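Putative Acetyltransferase (Pyrococcus horikoshii, PDB 3DDD) binds coenzyme A and, as a member of the GNAT acetyltransferase family, probably transfers acyl groups. Local coordinates at residues 86-91 with 123-128; 140-145 with 263-268; 169-174 with 197-202. All coordinates share one frame; numbering follows the deposited sequence. Where two conformers were deposited one is given.

In the fold
Contact 1 comes first along the chain, joining the parallel strands 86-94 and 121-126 beside coenzyme A. Contact 2 follows: strand 140-149 pairs with strand 258-267, which runs on its other edge next to strand 121-126. The two centres are therefore about 9 Å apart, and a salt bridge between Arg123 and Glu142 ties them directly. Contact 3, nested in the chain loop that contact 2 closes, sits about 26 and 27 Å from the others, centre to centre, and touches neither. It belongs to the second GNAT domain. Strand 258-267, from that later part of the chain, thus lies against the strand that leads into the coenzyme A site, joining the two halves of the protein.

Contact 1. Residues 86-91 with 123-128. With COA (coenzyme A), chain B.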
loop_
_atom_site.group_PDB
_atom_site.type_symbol
_atom_site.label_atom_id
_atom_site.label_comp_id
_atom_site.label_asym_id
_atom_site.label_seq_id
_atom_site.Cartn_x
_atom_site.Cartn_y
_atom_site.Cartn_z
ATOM N N GLN A 86 2.589 10.967 9.239
ATOM C CA GLN A 86 3.198 9.648 9.144
ATOM C C GLN A 86 3.740 9.413 7.737
ATOM O O GLN A 86 3.389 10.124 6.776
ATOM C CB GLN A 86 2.161 8.577 9.501
ATOM C CG GLN A 86 0.973 8.516 8.525
ATOM C CD GLN A 86 -0.099 7.543 8.941
ATOM O OE1 GLN A 86 0.128 6.675 9.773
ATOM N NE2 GLN A 86 -1.275 7.667 8.337
ATOM N N ALA A 87 4.617 8.427 7.630
ATOM C CA ALA A 87 5.042 7.885 6.325
ATOM C C ALA A 87 4.787 6.399 6.346
ATOM O O ALA A 87 4.796 5.780 7.413
ATOM C CB ALA A 87 6.508 8.161 6.048
ATOM N N TRP A 88 4.537 5.847 5.161
ATOM C CA TRP A 88 4.433 4.403 4.958
ATOM C C TRP A 88 5.658 3.901 4.217
ATOM O O TRP A 88 6.080 4.492 3.233
ATOM C CB TRP A 88 3.173 4.044 4.133
ATOM C CG TRP A 88 2.457 2.893 4.688
ATOM C CD1 TRP A 88 2.587 1.577 4.320
ATOM C CD2 TRP A 88 1.552 2.911 5.780
ATOM N NE1 TRP A 88 1.788 0.799 5.093
ATOM C CE2 TRP A 88 1.128 1.588 5.989
ATOM C CE3 TRP A 88 0.994 3.925 6.555
ATOM C CZ2 TRP A 88 0.255 1.249 6.988
ATOM C CZ3 TRP A 88 0.093 3.583 7.527
ATOM C CH2 TRP A 88 -0.283 2.266 7.718
ATOM N N ILE A 89 6.239 2.807 4.682
ATOM C CA ILE A 89 7.260 2.139 3.884
ATOM C C ILE A 89 6.623 0.912 3.219
ATOM O O ILE A 89 5.926 0.088 3.870
ATOM C CB ILE A 89 8.529 1.815 4.693
ATOM C CG1 ILE A 89 9.305 3.110 4.948
ATOM C CG2 ILE A 89 9.447 0.847 3.940
ATOM C CD1 ILE A 89 10.268 3.053 6.133
ATOM N N GLY A 90 6.801 0.848 1.906
ATOM C CA GLY A 90 6.295 -0.248 1.124
ATOM C C GLY A 90 7.171 -0.641 -0.041
ATOM O O GLY A 90 8.209 -0.015 -0.294
ATOM N N LEU A 91 6.794 -1.729 -0.710
ATOM C CA LEU A 91 7.444 -2.142 -1.965
ATOM C C LEU A 91 8.910 -2.589 -1.758
ATOM O O LEU A 91 9.719 -2.535 -2.669
ATOM C CB LEU A 91 7.292 -1.026 -3.052
ATOM C CG LEU A 91 5.868 -0.625 -3.506
ATOM C CD1 LEU A 91 5.831 0.287 -4.788
ATOM C CD2 LEU A 91 5.018 -1.889 -3.774
ATOM N N ARG A 123 5.023 3.781 9.514
ATOM C CA ARG A 123 4.281 2.538 9.561
ATOM C C ARG A 123 4.456 1.727 8.279
ATOM O O ARG A 123 4.934 2.215 7.258
ATOM C CB ARG A 123 2.803 2.821 9.825
ATOM C CG ARG A 123 2.575 3.484 11.155
ATOM C CD ARG A 123 1.246 4.128 11.250
ATOM N NE ARG A 123 0.168 3.204 11.595
ATOM C CZ ARG A 123 -1.105 3.390 11.261
ATOM N NH1 ARG A 123 -1.479 4.436 10.509
ATOM N NH2 ARG A 123 -2.005 2.491 11.631
ATOM N N LEU A 124 4.056 0.471 8.365
ATOM C CA LEU A 124 4.180 -0.463 7.259
ATOM C C LEU A 124 3.340 -1.704 7.516
ATOM O O LEU A 124 2.924 -1.960 8.637
ATOM C CB LEU A 124 5.644 -0.869 7.053
ATOM C CG LEU A 124 6.391 -1.469 8.249
ATOM C CD1 LEU A 124 6.058 -2.966 8.456
ATOM C CD2 LEU A 124 7.858 -1.270 8.075
ATOM N N ASP A 125 3.136 -2.471 6.456
ATOM C CA ASP A 125 2.466 -3.768 6.492
ATOM C C ASP A 125 3.437 -4.868 6.132
ATOM O O ASP A 125 3.828 -5.012 4.968
ATOM C CB ASP A 125 1.279 -3.750 5.557
ATOM C CG ASP A 125 0.179 -2.875 6.087
ATOM O OD1 ASP A 125 -0.399 -3.266 7.121
ATOM O OD2 ASP A 125 -0.100 -1.801 5.487
ATOM N N ALA A 126 3.824 -5.613 7.166
ATOM C CA ALA A 126 4.884 -6.630 7.131
ATOM C C ALA A 126 4.453 -8.033 6.729
ATOM O O ALA A 126 3.627 -8.648 7.408
ATOM C CB ALA A 126 5.526 -6.738 8.568
ATOM N N SER A 127 5.103 -8.583 5.701
ATOM C CA SER A 127 4.999 -10.001 5.352
ATOM C C SER A 127 5.828 -10.842 6.316
ATOM O O SER A 127 6.500 -10.294 7.189
ATOM C CB SER A 127 5.496 -10.219 3.925
ATOM O OG SER A 127 6.921 -10.076 3.842
ATOM N N SER A 128 5.790 -12.168 6.164
ATOM C CA SER A 128 6.612 -13.071 6.988
ATOM C C SER A 128 8.105 -12.899 6.780
ATOM O O SER A 128 8.861 -13.075 7.717
ATOM C CB SER A 128 6.305 -14.535 6.684
ATOM O OG SER A 128 4.980 -14.821 7.011
HETATM N N1A COA B . 12.404 -15.669 6.092
HETATM C C2A COA B . 12.348 -15.099 7.340
HETATM N N3A COA B . 13.019 -13.918 7.579
HETATM C C4A COA B . 13.729 -13.350 6.560
HETATM C C5A COA B . 13.783 -13.897 5.297
HETATM C C6A COA B . 13.115 -15.076 5.074
HETATM N N6A COA B . 13.450 -15.737 3.987
HETATM N N7A COA B . 14.547 -13.128 4.487
HETATM C C8A COA B . 14.954 -12.076 5.226
HETATM N N9A COA B . 14.447 -12.208 6.502
HETATM C C1B COA B . 14.495 -11.237 7.609
HETATM C C2B COA B . 15.382 -11.757 8.733
HETATM O O2B COA B . 14.999 -11.280 9.989
HETATM C C3B COA B . 16.707 -11.145 8.369
HETATM O O3B COA B . 17.546 -11.107 9.472
HETATM P P3B COA B . 18.510 -12.338 9.844
HETATM O O7A COA B . 19.517 -11.861 10.884
HETATM O O8A COA B . 19.249 -12.727 8.596
HETATM O O9A COA B . 17.686 -13.364 10.546
HETATM C C4B COA B . 16.237 -9.783 7.925
HETATM O O4B COA B . 15.112 -10.072 7.128
HETATM C C5B COA B . 17.256 -8.961 7.165
HETATM O O5B COA B . 17.821 -9.744 6.169
HETATM P P1A COA B . 18.317 -9.028 4.835
HETATM O O1A COA B . 19.418 -9.858 4.228
HETATM O O2A COA B . 18.773 -7.612 5.061
HETATM O O3A COA B . 16.957 -9.049 3.986
HETATM P P2A COA B . 16.929 -9.215 2.390
HETATM O O4A COA B . 18.021 -8.559 1.622
HETATM O O5A COA B . 16.813 -10.691 2.050
HETATM O O6A COA B . 15.485 -8.573 2.026
HETATM C CBP COA B . 12.992 -8.821 2.070
HETATM C CCP COA B . 14.353 -8.937 2.795
HETATM C CDP COA B . 13.009 -7.531 1.249
HETATM C CEP COA B . 11.922 -8.710 3.167
HETATM C CAP COA B . 12.520 -10.070 1.296
HETATM O OAP COA B . 13.461 -11.095 1.271
HETATM C C9P COA B . 11.936 -9.875 -0.086
HETATM O O9P COA B . 12.470 -9.096 -1.074
HETATM N N8P COA B . 10.823 -10.502 -0.392
HETATM C C7P COA B . 9.802 -9.746 -1.062
HETATM C C6P COA B . 8.415 -10.150 -0.648
HETATM C C5P COA B . 8.283 -10.299 0.828
HETATM O O5P COA B . 7.847 -11.413 1.214
HETATM N N4P COA B . 8.654 -9.258 1.628
HETATM C C3P COA B . 8.472 -7.802 1.413
HETATM C C2P COA B . 7.194 -7.129 1.997
HETATM S S1P COA B . 7.099 -6.775 3.797
HETATM O O HOH W 1 4.062 -1.699 3.996
#
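Over one face of the Trp88 ring lies Arg123, whose CB sits 3.8 Å from the centroid of the six-membered ring, a CH-pi contact 16° off the normal. Arg123 bends at chi3 (82°), and the CZ3-CH2 edge of the indole points at one face of its guanidinium, the planes 68° apart and NH1 3.5 Å from Trp88 CZ3. That same NH1 gives a straight hydrogen bond of 2.9 Å to Gln86 OE1, on a lone pair in the carbonyl plane; amide and guanidinium lie nearly coplanar. Its NH2 is held by salt bridges to Glu142 and Glu274, which fix the group from beyond the two strands. At the opposite end of the indole, Trp88 NE1 makes a weak, bent bond of 3.2 Å to Asp125 OD2. Asp125 is set mainly by others: OD1 bonds Thr145 and OD2 pairs with Arg265. Were the indole cut back to an alanine here, a gap would probably open beside Arg123 CB and guanidinium, and Asp125 OD2 would lose its weak N-H partner. Behind the side chains, the backbones pair in parallel: Arg123 N bonds Ala87 O, and Arg123 O takes Ile89 N at 2.9 Å. Farther along, the strands splay, and a water bridges Ile89 O and Asp125 N. Just past the strand end, Ser127 OG makes a weak 3.1 Å bond to O5P of coenzyme A. Parallel strands 86-94 and 121-126, joined through helix 103-118, make a beta-alpha-beta unit of the GNAT fold, where the splayed strands and the cofactor's pantetheine meet.

Contact 2. Residues 140-145 with 263-268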
loop_
_atom_site.group_PDB
_atom_site.type_symbol
_atom_site.label_atom_id
_atom_site.label_comp_id
_atom_site.label_asym_id
_atom_site.label_seq_id
_atom_site.Cartn_x
_atom_site.Cartn_y
_atom_site.Cartn_z
ATOM N N VAL A 140 6.889 -2.051 16.266
ATOM C CA VAL A 140 5.984 -2.790 17.146
ATOM C C VAL A 140 4.707 -3.181 16.390
ATOM O O VAL A 140 4.270 -2.464 15.515
ATOM C CB VAL A 140 5.580 -1.942 18.398
ATOM C CG1 VAL A 140 6.819 -1.583 19.271
ATOM C CG2 VAL A 140 4.826 -0.689 17.983
ATOM N N ASP A 141 4.109 -4.314 16.743
ATOM C CA ASP A 141 2.872 -4.779 16.116
ATOM C C ASP A 141 1.691 -3.849 16.388
ATOM O O ASP A 141 1.512 -3.362 17.512
ATOM C CB ASP A 141 2.479 -6.178 16.611
ATOM C CG ASP A 141 3.473 -7.257 16.228
ATOM O OD1 ASP A 141 4.428 -6.982 15.501
ATOM O OD2 ASP A 141 3.280 -8.398 16.669
ATOM N N GLU A 142 0.895 -3.608 15.353
ATOM C CA GLU A 142 -0.397 -2.968 15.528
ATOM C C GLU A 142 -1.510 -4.017 15.439
ATOM O O GLU A 142 -1.964 -4.500 16.459
ATOM C CB GLU A 142 -0.575 -1.824 14.517
ATOM C CG GLU A 142 0.359 -0.656 14.841
ATOM C CD GLU A 142 -0.023 0.636 14.159
ATOM O OE1 GLU A 142 -0.497 0.599 13.004
ATOM O OE2 GLU A 142 0.152 1.697 14.785
ATOM N N TYR A 143 -1.890 -4.407 14.231
ATOM C CA TYR A 143 -2.912 -5.418 14.002
ATOM C C TYR A 143 -2.675 -5.958 12.589
ATOM O O TYR A 143 -1.974 -5.328 11.807
ATOM C CB TYR A 143 -4.337 -4.817 14.119
ATOM C CG TYR A 143 -4.492 -3.493 13.394
ATOM C CD1 TYR A 143 -4.614 -3.461 12.035
ATOM C CD2 TYR A 143 -4.462 -2.268 14.079
ATOM C CE1 TYR A 143 -4.723 -2.267 11.343
ATOM C CE2 TYR A 143 -4.580 -1.049 13.387
ATOM C CZ TYR A 143 -4.705 -1.069 12.005
ATOM O OH TYR A 143 -4.821 0.089 11.245
ATOM N N ARG A 144 -3.283 -7.104 12.275
ATOM C CA ARG A 144 -3.148 -7.735 10.951
ATOM C C ARG A 144 -4.014 -7.075 9.893
ATOM O O ARG A 144 -5.086 -6.536 10.180
ATOM C CB ARG A 144 -3.474 -9.233 11.006
ATOM C CG ARG A 144 -2.359 -10.086 11.576
ATOM C CD ARG A 144 -2.846 -11.461 11.999
ATOM N NE ARG A 144 -2.908 -12.414 10.888
ATOM C CZ ARG A 144 -4.008 -13.030 10.433
ATOM N NH1 ARG A 144 -5.212 -12.820 10.959
ATOM N NH2 ARG A 144 -3.896 -13.872 9.422
ATOM N N THR A 145 -3.534 -7.123 8.662
ATOM C CA THR A 145 -4.248 -6.564 7.535
ATOM C C THR A 145 -4.315 -7.733 6.565
ATOM O O THR A 145 -3.294 -8.156 6.033
ATOM C CB THR A 145 -3.485 -5.341 6.908
ATOM O OG1 THR A 145 -2.067 -5.513 7.033
ATOM C CG2 THR A 145 -3.874 -4.027 7.570
ATOM N N CYS A 263 -0.646 -9.561 6.459
ATOM C CA CYS A 263 0.499 -8.858 6.980
ATOM C C CYS A 263 0.206 -8.400 8.374
ATOM O O CYS A 263 -0.939 -8.380 8.817
ATOM C CB CYS A 263 0.795 -7.622 6.155
ATOM S SG CYS A 263 1.357 -8.031 4.500
HETATM N N MSE A 264 1.265 -8.007 9.051
HETATM C CA MSE A 264 1.136 -7.398 10.326
HETATM C C MSE A 264 1.477 -5.941 10.070
HETATM O O MSE A 264 2.526 -5.625 9.516
HETATM C CB MSE A 264 2.070 -8.080 11.324
HETATM C CG MSE A 264 2.130 -7.417 12.682
HETATM SE SE MSE A 264 0.465 -7.468 13.648
HETATM C CE MSE A 264 0.535 -9.328 14.303
ATOM N N ARG A 265 0.553 -5.065 10.422
ATOM C CA ARG A 265 0.808 -3.659 10.365
ATOM C C ARG A 265 1.697 -3.379 11.559
ATOM O O ARG A 265 1.540 -3.987 12.590
ATOM C CB ARG A 265 -0.496 -2.871 10.404
ATOM C CG ARG A 265 -0.378 -1.375 10.348
ATOM C CD ARG A 265 -1.728 -0.774 9.888
ATOM N NE ARG A 265 -1.883 -0.955 8.441
ATOM C CZ ARG A 265 -2.691 -0.258 7.652
ATOM N NH1 ARG A 265 -3.479 0.688 8.155
ATOM N NH2 ARG A 265 -2.678 -0.491 6.335
HETATM N N MSE A 266 2.676 -2.501 11.377
HETATM C CA MSE A 266 3.662 -2.196 12.416
HETATM C C MSE A 266 3.967 -0.705 12.436
HETATM O O MSE A 266 3.726 -0.008 11.454
HETATM C CB MSE A 266 4.952 -2.966 12.146
HETATM C CG MSE A 266 4.799 -4.469 12.057
HETATM SE SE MSE A 266 6.471 -5.360 11.775
HETATM C CE MSE A 266 7.010 -5.574 13.619
ATOM N N ARG A 267 4.516 -0.238 13.548
ATOM C CA ARG A 267 4.725 1.189 13.791
ATOM C C ARG A 267 6.034 1.482 14.507
ATOM O O ARG A 267 6.406 0.824 15.491
ATOM C CB ARG A 267 3.550 1.769 14.599
ATOM C CG ARG A 267 3.673 3.251 14.907
ATOM C CD ARG A 267 2.541 3.731 15.773
ATOM N NE ARG A 267 2.779 3.397 17.179
ATOM C CZ ARG A 267 2.236 2.375 17.821
ATOM N NH1 ARG A 267 1.355 1.587 17.241
ATOM N NH2 ARG A 267 2.539 2.174 19.087
ATOM N N LEU A 268 6.716 2.513 14.018
ATOM C CA LEU A 268 7.829 3.106 14.728
ATOM C C LEU A 268 7.477 4.563 15.030
ATOM O O LEU A 268 7.330 5.393 14.129
ATOM C CB LEU A 268 9.134 2.990 13.951
ATOM C CG LEU A 268 10.359 3.601 14.644
ATOM C CD1 LEU A 268 10.668 2.956 16.022
ATOM C CD2 LEU A 268 11.559 3.535 13.730
HETATM O O HOH W 2 0.539 -1.011 18.680
#
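An antiparallel ladder interrupted by a beta bulge sets strand 140-149 beside strand 258-267, which itself pairs with strand 121-126. Val140 and Arg267 form a hydrogen-bonded pair at one end, Thr145 and Cys263 another at the other end. Between them the register slips by one residue, with Glu142 N bonded to Arg265 O and Arg265 N to Tyr143 O. On the side of Asp141 and Arg144, selenomethionine Met264 is bent at chi2 (65°) and chi3 (79°), which lays its SE 3.6 Å from Tyr143 C, against the bulge. Its CE comes 3.7 Å from Asp141 OD2. Arg265, with its CG anti to the backbone N (chi1 -180°), runs alongside Tyr143 in the same direction. Its CD packs 3.6 Å from Tyr143 CE1, while the bond from NH1 to Tyr143 OH is weak; the hydroxyl's stronger partner is Glu274. Thr145 CG2 covers one face of the Arg265 guanidinium, whose NH2 also reaches a salt bridge with the C-terminal carboxylate of Gly288. Glu142 divides its carboxylate, OE1 being taken up by contact 1 and OE2 by Arg267. Val140 CG2 lies over one face of the Arg267 guanidinium, 3.8 Å from NH2. At its edge, Arg267 NH1 meets the anti lone pair of Glu142 OE2 at 2.7 Å, and the same nitrogen donates to a water that also bonds Asp141 O.

Contact 3. Residues 169-174 with 197-202; sequences NWVKEI and LLCAEN
The Trp170 indole is sandwiched. Asn202 covers one face, its CA 3.7 Å from the centroid of the six-membered ring and only 3° off the normal, a CH-pi contact. The amide of Asn202 lies over the five-membered side of the same face, its plane within 10° of the ring, so the residue spreads along the length of the indole. Val171 CG2, from the next residue in the helix, sits over the opposite face toward the rim. The outer edge belongs to Cys199, whose CB lies 3.7 Å from Trp170 CZ2 near the ring plane. Its SG makes an oblique sulfur-aromatic contact, 4.8 Å from the centroid of the six-membered ring, and touches Val171 CG2 at 3.9 Å.

Trp170 gets there with CG between its backbone N and carbonyl carbon (chi1 67°), which swings the ring off the helix toward the end of the strand. Phe205 of strand 204-209 continues the apolar layer beside Val171, while Glu201 sends its carboxylate to salt bridges with Lys226 and Arg222 of helix 221-233. The contact is helix-on-sheet packing in the second GNAT domain: the helix segment 169-174 runs at nearly a right angle to strand segment 197-200, and its tryptophan lies against the turn leading into strand 204-209.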
loop_
_atom_site.group_PDB
_atom_site.type_symbol
_atom_site.label_atom_id
_atom_site.label_comp_id
_atom_site.label_asym_id
_atom_site.label_seq_id
_atom_site.Cartn_x
_atom_site.Cartn_y
_atom_site.Cartn_z
ATOM N N ASN A 169 -15.622 16.975 -0.899
ATOM C CA ASN A 169 -15.049 17.310 0.389
ATOM C C ASN A 169 -15.456 16.334 1.477
ATOM O O ASN A 169 -14.661 16.066 2.356
ATOM C CB ASN A 169 -15.382 18.756 0.802
ATOM C CG ASN A 169 -14.559 19.798 0.040
ATOM O OD1 ASN A 169 -13.391 19.577 -0.299
ATOM N ND2 ASN A 169 -15.161 20.954 -0.209
ATOM N N TRP A 170 -16.685 15.816 1.438
ATOM C CA TRP A 170 -17.132 14.887 2.479
ATOM C C TRP A 170 -16.364 13.569 2.406
ATOM O O TRP A 170 -16.256 12.870 3.414
ATOM C CB TRP A 170 -18.657 14.630 2.440
ATOM C CG TRP A 170 -19.146 13.904 1.233
ATOM C CD1 TRP A 170 -19.667 14.462 0.089
ATOM C CD2 TRP A 170 -19.180 12.485 1.029
ATOM N NE1 TRP A 170 -20.008 13.487 -0.811
ATOM C CE2 TRP A 170 -19.713 12.263 -0.269
ATOM C CE3 TRP A 170 -18.797 11.374 1.807
ATOM C CZ2 TRP A 170 -19.897 10.980 -0.791
ATOM C CZ3 TRP A 170 -18.962 10.098 1.282
ATOM C CH2 TRP A 170 -19.511 9.910 -0.008
ATOM N N VAL A 171 -15.863 13.210 1.221
ATOM C CA VAL A 171 -15.028 12.015 1.069
ATOM C C VAL A 171 -13.667 12.284 1.678
ATOM O O VAL A 171 -13.128 11.454 2.404
ATOM C CB VAL A 171 -14.896 11.551 -0.436
ATOM C CG1 VAL A 171 -13.691 10.613 -0.643
ATOM C CG2 VAL A 171 -16.212 10.902 -0.932
ATOM N N LYS A 172 -13.119 13.461 1.404
ATOM C CA LYS A 172 -11.864 13.876 2.005
ATOM C C LYS A 172 -11.955 13.844 3.526
ATOM O O LYS A 172 -11.037 13.389 4.187
ATOM C CB LYS A 172 -11.455 15.274 1.527
ATOM C CG LYS A 172 -11.273 15.388 0.014
ATOM C CD LYS A 172 -10.895 16.804 -0.465
ATOM C CE LYS A 172 -10.525 16.739 -1.944
ATOM N NZ LYS A 172 -10.641 18.043 -2.629
ATOM N N GLU A 173 -13.073 14.306 4.072
ATOM C CA GLU A 173 -13.290 14.334 5.526
ATOM C C GLU A 173 -13.446 12.949 6.152
ATOM O O GLU A 173 -12.838 12.658 7.163
ATOM C CB GLU A 173 -14.502 15.208 5.864
ATOM C CG GLU A 173 -14.164 16.708 5.884
ATOM C CD GLU A 173 -15.341 17.607 5.526
ATOM O OE1 GLU A 173 -16.497 17.281 5.909
ATOM O OE2 GLU A 173 -15.103 18.667 4.871
ATOM N N ILE A 174 -14.260 12.091 5.552
ATOM C CA ILE A 174 -14.424 10.724 6.072
ATOM C C ILE A 174 -13.141 9.879 5.930
ATOM O O ILE A 174 -12.860 9.043 6.777
ATOM C CB ILE A 174 -15.689 10.020 5.479
ATOM C CG1 ILE A 174 -16.149 8.914 6.428
ATOM C CG2 ILE A 174 -15.440 9.523 4.021
ATOM C CD1 ILE A 174 -17.384 8.162 5.939
ATOM N N LEU A 197 -14.336 6.079 -8.276
ATOM C CA LEU A 197 -14.721 6.432 -6.921
ATOM C C LEU A 197 -16.241 6.222 -6.751
ATOM O O LEU A 197 -17.072 6.909 -7.364
ATOM C CB LEU A 197 -14.268 7.855 -6.595
ATOM C CG LEU A 197 -14.631 8.425 -5.222
ATOM C CD1 LEU A 197 -13.891 7.715 -4.090
ATOM C CD2 LEU A 197 -14.376 9.913 -5.217
ATOM N N LEU A 198 -16.598 5.254 -5.919
ATOM C CA LEU A 198 -17.997 4.919 -5.693
ATOM C C LEU A 198 -18.400 5.504 -4.359
ATOM O O LEU A 198 -17.662 5.383 -3.406
ATOM C CB LEU A 198 -18.196 3.408 -5.701
ATOM C CG LEU A 198 -17.731 2.650 -6.949
ATOM C CD1 LEU A 198 -18.003 1.150 -6.765
ATOM C CD2 LEU A 198 -18.410 3.172 -8.226
ATOM N N CYS A 199 -19.567 6.141 -4.311
ATOM C CA CYS A 199 -20.029 6.858 -3.153
ATOM C C CYS A 199 -21.466 6.460 -2.854
ATOM O O CYS A 199 -22.277 6.321 -3.769
ATOM C CB CYS A 199 -19.977 8.368 -3.433
ATOM S SG CYS A 199 -18.287 9.078 -3.719
ATOM N N ALA A 200 -21.775 6.285 -1.571
ATOM C CA ALA A 200 -23.122 5.940 -1.126
ATOM C C ALA A 200 -23.557 7.042 -0.213
ATOM O O ALA A 200 -22.845 7.357 0.732
ATOM C CB ALA A 200 -23.128 4.652 -0.370
ATOM N N GLU A 201 -24.722 7.629 -0.494
ATOM C CA GLU A 201 -25.303 8.628 0.392
ATOM C C GLU A 201 -24.176 9.669 0.547
ATOM O O GLU A 201 -23.452 9.948 -0.457
ATOM C CB GLU A 201 -25.800 7.906 1.674
ATOM C CG GLU A 201 -27.012 6.977 1.317
ATOM C CD GLU A 201 -27.193 5.686 2.156
ATOM O OE1 GLU A 201 -27.093 5.747 3.405
ATOM O OE2 GLU A 201 -27.476 4.609 1.545
ATOM N N ASN A 202 -23.991 10.225 1.741
ATOM C CA ASN A 202 -22.715 10.890 2.038
ATOM C C ASN A 202 -22.034 10.216 3.221
ATOM O O ASN A 202 -21.444 10.877 4.072
ATOM C CB ASN A 202 -22.916 12.380 2.315
ATOM C CG ASN A 202 -23.215 13.185 1.052
ATOM O OD1 ASN A 202 -23.602 12.626 0.014
ATOM N ND2 ASN A 202 -23.041 14.513 1.140
#